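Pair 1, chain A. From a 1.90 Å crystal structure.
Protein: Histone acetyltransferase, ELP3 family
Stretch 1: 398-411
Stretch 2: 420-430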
# COMPACT_ATOMS: atom_id res chain seq x y z
N ASP A 398 -10.40 13.20 -10.27
CA ASP A 398 -9.73 14.08 -9.33
C ASP A 398 -10.44 14.05 -7.98
O ASP A 398 -11.67 13.91 -7.90
CB ASP A 398 -9.71 15.53 -9.83
CG ASP A 398 -8.84 15.73 -11.10
OD1 ASP A 398 -8.33 14.76 -11.68
OD2 ASP A 398 -8.63 16.89 -11.46
N TYR A 399 -9.67 14.29 -6.91
CA TYR A 399 -10.28 14.49 -5.60
C TYR A 399 -9.39 15.35 -4.73
O TYR A 399 -8.19 15.46 -4.95
CB TYR A 399 -10.61 13.16 -4.91
CG TYR A 399 -9.48 12.19 -4.76
CD1 TYR A 399 -9.11 11.37 -5.82
CD2 TYR A 399 -8.79 12.06 -3.54
CE1 TYR A 399 -8.07 10.45 -5.69
CE2 TYR A 399 -7.74 11.10 -3.39
CZ TYR A 399 -7.40 10.32 -4.50
OH TYR A 399 -6.43 9.36 -4.44
N GLU A 400 -10.01 16.01 -3.76
CA GLU A 400 -9.27 16.80 -2.79
C GLU A 400 -8.78 15.89 -1.68
O GLU A 400 -9.58 15.11 -1.15
CB GLU A 400 -10.17 17.87 -2.20
CG GLU A 400 -9.49 18.80 -1.23
CD GLU A 400 -8.74 19.94 -1.93
OE1 GLU A 400 -7.89 20.57 -1.28
OE2 GLU A 400 -8.99 20.18 -3.14
N ALA A 401 -7.52 16.06 -1.26
CA ALA A 401 -6.94 15.28 -0.18
C ALA A 401 -5.80 16.04 0.48
O ALA A 401 -4.92 16.56 -0.21
CB ALA A 401 -6.42 13.94 -0.71
N SER A 402 -5.84 16.12 1.80
CA SER A 402 -4.80 16.76 2.59
C SER A 402 -4.44 18.13 2.01
O SER A 402 -3.27 18.47 1.80
CB SER A 402 -3.55 15.86 2.67
OG SER A 402 -3.83 14.59 3.25
N GLY A 403 -5.48 18.93 1.75
CA GLY A 403 -5.29 20.30 1.32
C GLY A 403 -4.86 20.47 -0.12
O GLY A 403 -4.72 21.60 -0.59
N GLY A 404 -4.62 19.39 -0.84
CA GLY A 404 -4.19 19.48 -2.22
C GLY A 404 -5.10 18.73 -3.16
O GLY A 404 -6.21 18.35 -2.77
N THR A 405 -4.65 18.51 -4.40
CA THR A 405 -5.44 17.84 -5.42
C THR A 405 -4.75 16.56 -5.84
O THR A 405 -3.55 16.58 -6.17
CB THR A 405 -5.66 18.74 -6.63
OG1 THR A 405 -6.39 19.89 -6.23
CG2 THR A 405 -6.47 18.01 -7.70
N GLU A 406 -5.50 15.46 -5.82
CA GLU A 406 -5.05 14.17 -6.31
C GLU A 406 -5.71 13.96 -7.66
O GLU A 406 -6.91 14.20 -7.79
CB GLU A 406 -5.42 13.04 -5.37
CG GLU A 406 -4.83 13.15 -3.99
CD GLU A 406 -3.34 12.77 -3.88
OE1 GLU A 406 -2.72 12.33 -4.88
OE2 GLU A 406 -2.80 12.88 -2.75
N ILE A 407 -4.91 13.57 -8.66
CA ILE A 407 -5.38 13.21 -9.99
C ILE A 407 -5.10 11.72 -10.18
O ILE A 407 -3.94 11.28 -10.13
CB ILE A 407 -4.69 14.04 -11.08
CG1 ILE A 407 -4.99 15.54 -10.87
CG2 ILE A 407 -5.15 13.55 -12.46
CD1 ILE A 407 -3.88 16.34 -10.35
N PHE A 408 -6.14 10.94 -10.36
CA PHE A 408 -6.01 9.50 -10.53
C PHE A 408 -6.25 9.20 -12.00
O PHE A 408 -7.38 9.34 -12.49
CB PHE A 408 -7.00 8.75 -9.67
CG PHE A 408 -6.89 7.23 -9.75
CD1 PHE A 408 -5.89 6.57 -9.08
CD2 PHE A 408 -7.79 6.49 -10.48
CE1 PHE A 408 -5.78 5.18 -9.11
CE2 PHE A 408 -7.71 5.10 -10.53
CZ PHE A 408 -6.69 4.44 -9.85
N LEU A 409 -5.18 8.90 -12.72
CA LEU A 409 -5.22 8.58 -14.14
C LEU A 409 -5.18 7.08 -14.32
O LEU A 409 -4.41 6.40 -13.65
CB LEU A 409 -4.02 9.19 -14.87
CG LEU A 409 -3.87 10.71 -14.86
CD1 LEU A 409 -2.54 11.08 -15.55
CD2 LEU A 409 -5.05 11.42 -15.57
N SER A 410 -5.97 6.55 -15.25
CA SER A 410 -5.98 5.10 -15.43
C SER A 410 -6.27 4.75 -16.88
O SER A 410 -6.89 5.52 -17.62
CB SER A 410 -6.99 4.43 -14.48
OG SER A 410 -8.29 4.91 -14.77
N PHE A 411 -5.78 3.59 -17.29
CA PHE A 411 -6.23 2.94 -18.51
C PHE A 411 -7.20 1.85 -18.08
O PHE A 411 -6.88 1.04 -17.20
CB PHE A 411 -5.07 2.36 -19.32
CG PHE A 411 -4.45 3.36 -20.23
CD1 PHE A 411 -5.10 3.73 -21.42
CD2 PHE A 411 -3.27 3.98 -19.90
CE1 PHE A 411 -4.55 4.70 -22.26
CE2 PHE A 411 -2.71 4.95 -20.75
CZ PHE A 411 -3.35 5.32 -21.91
N ILE A 420 -6.27 -1.57 -16.13
CA ILE A 420 -5.04 -2.06 -16.73
C ILE A 420 -3.81 -1.41 -16.11
O ILE A 420 -2.76 -2.05 -16.01
CB ILE A 420 -5.08 -1.82 -18.26
CG1 ILE A 420 -6.15 -2.74 -18.88
CG2 ILE A 420 -3.73 -2.07 -18.85
CD1 ILE A 420 -6.63 -2.26 -20.24
N ALA A 421 -3.90 -0.12 -15.77
CA ALA A 421 -2.76 0.64 -15.28
C ALA A 421 -3.29 1.93 -14.67
O ALA A 421 -4.36 2.41 -15.05
CB ALA A 421 -1.79 0.98 -16.41
N PHE A 422 -2.52 2.50 -13.75
CA PHE A 422 -2.95 3.74 -13.13
C PHE A 422 -1.73 4.53 -12.68
O PHE A 422 -0.63 3.99 -12.49
CB PHE A 422 -3.94 3.47 -11.96
CG PHE A 422 -3.33 2.81 -10.78
CD1 PHE A 422 -3.39 1.44 -10.65
CD2 PHE A 422 -2.76 3.56 -9.76
CE1 PHE A 422 -2.85 0.79 -9.55
CE2 PHE A 422 -2.21 2.91 -8.64
CZ PHE A 422 -2.24 1.54 -8.54
N LEU A 423 -1.95 5.84 -12.50
CA LEU A 423 -0.92 6.76 -12.06
C LEU A 423 -1.56 7.73 -11.08
O LEU A 423 -2.66 8.25 -11.34
CB LEU A 423 -0.30 7.51 -13.23
CG LEU A 423 0.80 8.52 -12.95
CD1 LEU A 423 1.71 8.65 -14.19
CD2 LEU A 423 0.26 9.88 -12.55
N ARG A 424 -0.86 7.98 -9.96
CA ARG A 424 -1.31 8.90 -8.91
C ARG A 424 -0.47 10.18 -9.00
O ARG A 424 0.74 10.16 -8.76
CB ARG A 424 -1.14 8.25 -7.55
CG ARG A 424 -1.98 7.01 -7.31
CD ARG A 424 -1.83 6.58 -5.86
NE ARG A 424 -2.37 5.26 -5.55
CZ ARG A 424 -3.66 5.00 -5.35
NH1 ARG A 424 -4.56 5.96 -5.53
NH2 ARG A 424 -4.06 3.78 -5.03
N LEU A 425 -1.10 11.26 -9.44
CA LEU A 425 -0.46 12.57 -9.59
C LEU A 425 -1.03 13.53 -8.55
O LEU A 425 -2.24 13.55 -8.31
CB LEU A 425 -0.74 13.12 -10.98
CG LEU A 425 -0.03 14.40 -11.41
CD1 LEU A 425 1.47 14.16 -11.59
CD2 LEU A 425 -0.63 14.89 -12.75
N ARG A 426 -0.17 14.31 -7.91
CA ARG A 426 -0.62 15.19 -6.84
C ARG A 426 -0.09 16.61 -7.01
O ARG A 426 1.10 16.81 -7.30
CB ARG A 426 -0.19 14.63 -5.47
CG ARG A 426 -0.53 15.60 -4.30
CD ARG A 426 -0.19 14.98 -2.91
NE ARG A 426 -0.42 15.95 -1.84
CZ ARG A 426 -1.61 16.21 -1.31
NH1 ARG A 426 -2.65 15.50 -1.69
NH2 ARG A 426 -1.74 17.13 -0.36
N ASP A 427 -0.99 17.59 -6.82
CA ASP A 427 -0.62 18.99 -6.67
C ASP A 427 -0.47 19.21 -5.18
O ASP A 427 -1.48 19.22 -4.48
CB ASP A 427 -1.70 19.90 -7.24
CG ASP A 427 -1.30 21.34 -7.25
OD1 ASP A 427 -0.15 21.68 -6.86
OD2 ASP A 427 -2.15 22.14 -7.67
N PRO A 428 0.73 19.36 -4.66
CA PRO A 428 0.91 19.32 -3.21
C PRO A 428 0.39 20.56 -2.49
O PRO A 428 0.14 21.62 -3.06
CB PRO A 428 2.42 19.16 -3.04
CG PRO A 428 3.01 19.74 -4.30
CD PRO A 428 2.01 19.49 -5.39
N TYR A 429 0.24 20.40 -1.18
CA TYR A 429 -0.36 21.44 -0.35
C TYR A 429 0.71 22.20 0.42
O TYR A 429 0.98 23.37 0.14
CB TYR A 429 -1.37 20.79 0.60
CG TYR A 429 -1.90 21.69 1.70
CD1 TYR A 429 -2.43 22.94 1.41
CD2 TYR A 429 -1.85 21.29 3.03
CE1 TYR A 429 -2.93 23.75 2.42
CE2 TYR A 429 -2.33 22.11 4.05
CZ TYR A 429 -2.88 23.32 3.72
OH TYR A 429 -3.36 24.14 4.71
N LYS A 430 1.34 21.56 1.40
CA LYS A 430 2.35 22.19 2.25
C LYS A 430 3.55 21.26 2.35
O LYS A 430 3.83 20.68 3.39
CB LYS A 430 1.78 22.52 3.63
CG LYS A 430 0.92 23.79 3.65
CD LYS A 430 0.52 24.17 5.07
CE LYS A 430 -0.28 25.49 5.09
NZ LYS A 430 -0.37 26.07 6.47
O HOH W 1 -4.71 8.70 -6.36
O HOH W 2 -3.28 10.91 -7.03

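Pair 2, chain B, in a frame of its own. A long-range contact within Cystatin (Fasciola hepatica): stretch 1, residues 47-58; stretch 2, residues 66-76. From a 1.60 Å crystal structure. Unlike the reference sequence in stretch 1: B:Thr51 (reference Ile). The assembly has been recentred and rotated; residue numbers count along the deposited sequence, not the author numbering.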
# COMPACT_ATOMS: atom_id res chain seq x y z
N VAL B 47 4.10 -10.99 9.00
CA VAL B 47 5.56 -11.14 9.22
C VAL B 47 6.02 -12.41 8.50
O VAL B 47 5.50 -13.49 8.81
CB VAL B 47 5.95 -11.14 10.71
CG1 VAL B 47 7.46 -11.23 10.86
CG2 VAL B 47 5.40 -9.90 11.43
N VAL B 48 6.91 -12.23 7.53
CA VAL B 48 7.63 -13.31 6.81
C VAL B 48 9.13 -13.09 7.09
O VAL B 48 9.47 -12.74 8.26
CB VAL B 48 7.23 -13.29 5.32
CG1 VAL B 48 5.87 -13.89 5.07
CG2 VAL B 48 7.29 -11.89 4.73
N ALA B 49 10.02 -13.19 6.10
CA ALA B 49 11.43 -12.76 6.25
C ALA B 49 11.50 -11.27 5.95
O ALA B 49 12.08 -10.86 4.94
CB ALA B 49 12.34 -13.55 5.36
N GLY B 50 10.90 -10.48 6.83
CA GLY B 50 10.48 -9.10 6.56
C GLY B 50 9.01 -8.94 6.84
O GLY B 50 8.41 -9.78 7.56
N THR B 51 8.42 -7.87 6.33
CA THR B 51 7.00 -7.57 6.61
C THR B 51 6.30 -7.22 5.29
O THR B 51 6.83 -6.38 4.51
CB THR B 51 6.86 -6.47 7.66
OG1 THR B 51 7.51 -6.96 8.83
CG2 THR B 51 5.42 -6.11 7.96
N ASN B 52 5.15 -7.87 5.08
CA ASN B 52 4.13 -7.52 4.07
C ASN B 52 3.16 -6.54 4.72
O ASN B 52 2.60 -6.86 5.81
CB ASN B 52 3.43 -8.75 3.51
CG ASN B 52 4.21 -9.39 2.38
OD1 ASN B 52 4.94 -8.71 1.68
ND2 ASN B 52 3.97 -10.67 2.15
N TYR B 53 3.06 -5.35 4.13
CA TYR B 53 2.06 -4.32 4.49
C TYR B 53 0.98 -4.33 3.42
O TYR B 53 1.27 -3.92 2.31
CB TYR B 53 2.68 -2.93 4.58
CG TYR B 53 3.67 -2.76 5.69
CD1 TYR B 53 5.00 -3.12 5.50
CD2 TYR B 53 3.30 -2.20 6.90
CE1 TYR B 53 5.93 -2.96 6.51
CE2 TYR B 53 4.22 -2.04 7.92
CZ TYR B 53 5.54 -2.41 7.72
OH TYR B 53 6.49 -2.21 8.70
N LYS B 54 -0.21 -4.80 3.77
CA LYS B 54 -1.39 -4.73 2.88
C LYS B 54 -2.21 -3.50 3.24
O LYS B 54 -2.87 -3.46 4.33
CB LYS B 54 -2.25 -5.97 3.00
CG LYS B 54 -3.33 -6.07 1.93
CD LYS B 54 -4.46 -6.93 2.39
CE LYS B 54 -4.07 -8.38 2.53
NZ LYS B 54 -5.12 -9.12 3.25
N PHE B 55 -2.20 -2.54 2.33
CA PHE B 55 -2.94 -1.26 2.42
C PHE B 55 -4.25 -1.36 1.66
O PHE B 55 -4.30 -1.92 0.57
CB PHE B 55 -2.07 -0.16 1.84
CG PHE B 55 -0.91 0.14 2.73
CD1 PHE B 55 -1.10 0.89 3.89
CD2 PHE B 55 0.37 -0.29 2.40
CE1 PHE B 55 -0.03 1.20 4.70
CE2 PHE B 55 1.45 0.03 3.22
CZ PHE B 55 1.24 0.77 4.37
N LYS B 56 -5.30 -0.78 2.22
CA LYS B 56 -6.49 -0.34 1.46
C LYS B 56 -6.36 1.18 1.28
O LYS B 56 -6.25 1.88 2.29
CB LYS B 56 -7.75 -0.73 2.21
CG LYS B 56 -9.02 -0.54 1.41
CD LYS B 56 -10.25 -1.02 2.15
CE LYS B 56 -11.52 -0.38 1.65
NZ LYS B 56 -12.49 -1.41 1.20
N VAL B 57 -6.34 1.63 0.03
CA VAL B 57 -6.10 3.05 -0.35
C VAL B 57 -7.34 3.57 -1.08
O VAL B 57 -7.97 2.78 -1.81
CB VAL B 57 -4.80 3.21 -1.16
CG1 VAL B 57 -3.62 2.57 -0.42
CG2 VAL B 57 -4.90 2.67 -2.58
N SER B 58 -7.66 4.84 -0.88
CA SER B 58 -8.82 5.55 -1.48
C SER B 58 -8.33 6.77 -2.26
O SER B 58 -7.47 7.52 -1.75
CB SER B 58 -9.79 5.98 -0.42
OG SER B 58 -10.80 6.77 -0.99
N CYS B 66 -11.11 2.55 -4.71
CA CYS B 66 -10.24 1.96 -3.68
C CYS B 66 -9.46 0.83 -4.34
O CYS B 66 -9.98 0.17 -5.27
CB CYS B 66 -11.04 1.46 -2.49
SG CYS B 66 -11.67 2.82 -1.46
N TRP B 67 -8.22 0.68 -3.88
CA TRP B 67 -7.28 -0.37 -4.31
C TRP B 67 -6.72 -1.06 -3.07
O TRP B 67 -6.60 -0.40 -1.98
CB TRP B 67 -6.19 0.22 -5.18
CG TRP B 67 -6.60 0.81 -6.50
CD1 TRP B 67 -6.44 0.23 -7.73
CD2 TRP B 67 -7.08 2.14 -6.75
NE1 TRP B 67 -6.79 1.11 -8.72
CE2 TRP B 67 -7.22 2.27 -8.15
CE3 TRP B 67 -7.43 3.22 -5.93
CZ2 TRP B 67 -7.69 3.45 -8.75
CZ3 TRP B 67 -7.90 4.38 -6.52
CH2 TRP B 67 -8.04 4.48 -7.91
N GLU B 68 -6.43 -2.34 -3.19
CA GLU B 68 -5.59 -3.07 -2.22
C GLU B 68 -4.20 -3.17 -2.83
O GLU B 68 -4.10 -3.55 -4.01
CB GLU B 68 -6.23 -4.41 -1.91
CG GLU B 68 -5.34 -5.37 -1.17
CD GLU B 68 -6.01 -6.71 -0.97
OE1 GLU B 68 -7.11 -6.72 -0.34
OE2 GLU B 68 -5.48 -7.74 -1.48
N VAL B 69 -3.16 -2.82 -2.07
CA VAL B 69 -1.75 -2.83 -2.55
C VAL B 69 -0.90 -3.41 -1.43
O VAL B 69 -0.91 -2.85 -0.33
CB VAL B 69 -1.25 -1.42 -2.91
CG1 VAL B 69 0.09 -1.48 -3.65
CG2 VAL B 69 -2.27 -0.65 -3.73
N VAL B 70 -0.16 -4.47 -1.72
CA VAL B 70 0.82 -5.08 -0.79
C VAL B 70 2.22 -4.51 -1.05
O VAL B 70 2.66 -4.51 -2.20
CB VAL B 70 0.79 -6.61 -0.89
CG1 VAL B 70 1.69 -7.23 0.17
CG2 VAL B 70 -0.63 -7.14 -0.79
N VAL B 71 2.87 -4.01 -0.00
CA VAL B 71 4.31 -3.60 -0.04
C VAL B 71 5.10 -4.55 0.87
O VAL B 71 4.75 -4.64 2.05
CB VAL B 71 4.49 -2.15 0.43
CG1 VAL B 71 5.95 -1.73 0.36
CG2 VAL B 71 3.61 -1.18 -0.34
N PHE B 72 6.16 -5.15 0.32
CA PHE B 72 7.17 -5.97 1.01
C PHE B 72 8.35 -5.09 1.43
O PHE B 72 9.02 -4.44 0.58
CB PHE B 72 7.62 -7.12 0.12
CG PHE B 72 8.70 -7.95 0.77
CD1 PHE B 72 8.45 -8.63 1.96
CD2 PHE B 72 9.98 -7.99 0.25
CE1 PHE B 72 9.44 -9.40 2.55
CE2 PHE B 72 10.98 -8.71 0.89
CZ PHE B 72 10.70 -9.41 2.04
N VAL B 73 8.62 -5.08 2.73
CA VAL B 73 9.83 -4.45 3.33
C VAL B 73 10.73 -5.59 3.80
O VAL B 73 10.42 -6.27 4.78
CB VAL B 73 9.47 -3.50 4.48
CG1 VAL B 73 10.69 -2.90 5.13
CG2 VAL B 73 8.52 -2.42 4.01
N PRO B 74 11.85 -5.86 3.12
CA PRO B 74 12.74 -6.94 3.55
C PRO B 74 13.52 -6.50 4.79
O PRO B 74 13.61 -5.32 5.11
CB PRO B 74 13.68 -7.12 2.35
CG PRO B 74 13.77 -5.70 1.79
CD PRO B 74 12.37 -5.13 1.96
N LEU B 75 14.16 -7.48 5.41
CA LEU B 75 15.18 -7.23 6.46
C LEU B 75 16.39 -6.54 5.85
O LEU B 75 16.70 -6.77 4.66
CB LEU B 75 15.52 -8.57 7.10
CG LEU B 75 14.35 -9.15 7.89
CD1 LEU B 75 14.62 -10.59 8.29
CD2 LEU B 75 14.06 -8.28 9.10
N TYR B 76 17.05 -5.68 6.63
CA TYR B 76 18.22 -4.91 6.16
C TYR B 76 19.25 -5.89 5.57
O TYR B 76 19.75 -5.66 4.48
CB TYR B 76 18.78 -4.04 7.28
CG TYR B 76 19.98 -3.23 6.86
CD1 TYR B 76 19.89 -2.31 5.83
CD2 TYR B 76 21.22 -3.39 7.47
CE1 TYR B 76 20.98 -1.57 5.41
CE2 TYR B 76 22.32 -2.64 7.07
CZ TYR B 76 22.20 -1.73 6.04
OH TYR B 76 23.27 -0.99 5.62
O HOH W 3 14.20 -10.21 3.65

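Both pairs are two antiparallel strands, crossing at 163° in pair 1 and 160° in pair 2, with axes approaching to 4.5 Å; fourteen central residues superpose with an RMSD of 0.6 Å. The central rungs follow the same backbone rule. Hydrogen-bonded positions alternate with non-hydrogen-bonded ones, and A:Thr405, A:Ile407 and A:Leu409 fall on B:Thr51, B:Tyr53 and B:Phe55, facing A:Asp427, A:Leu425 and A:Leu423, which match B:Val73, B:Val71 and B:Val69. The central rung is nearly the same in both: A:Ile407 N donates to A:Leu425 O at 2.7 Å, and B:Tyr53 N to B:Val71 O at 2.8 Å.

On the face that carries these residues, both pairs rely mainly on apolar bulk. Pair 1 sets branched aliphatics against each other, with A:Ile407 CB 4.1 Å from A:Leu425 CB and A:Leu409 CD1 4.3 Å from A:Leu423 CD2. Pair 2 sets rings on one strand against valines on the other. The rings reach diagonally: B:Tyr53 CE1 lies 3.6 Å from B:Val73 CG2, and B:Phe55 CD2 lies 4.3 Å from B:Val71 CG2, so each ring reaches past its own cross-strand partner to the valine two residues further along that strand.

The other face diverges most. Where A:Arg426 matches B:Phe72, the side-chain centres lie only 1.0 Å apart, yet the chemistry is opposite. The arginine is extended and spends its charge: A:Arg426 NH1 forms a salt bridge with A:Glu406 OE2 at 2.8 Å and a hydrogen bond to A:Ala401 O at 2.9 Å, while A:Arg426 NH2 bonds A:Ser402 O at 3.0 Å, tying down the type I' turn. The phenylalanine fills similar space without polar bonds, its B:Phe72 CE1 3.9 Å from B:Val48 CG2. Opposite it, B:Asn52 occupies the A:Glu406 position, and B:Asn52 OD1 sits 3.5 Å from B:Phe72 CB.

Further along, A:Phe408 matches B:Lys54. The phenylalanine lies over one face of the A:Arg424 guanidinium and, with A:Phe408 CE1 3.5 Å from A:Phe422 CD2, pairs with a slid, nearly parallel ring. The lysine uses its methylenes instead, B:Lys54 CG being 4.0 Å from B:Val70 CG2.

A glycine holds the same place in both, A:Gly404 and B:Gly50. An ideal CB would come 2.5 Å from A:Asp427 O or from B:Val73 O, and would also strike A:Arg426 NH2 or B:Phe72 CE1; the backbone angles of B:Gly50 independently call for glycine.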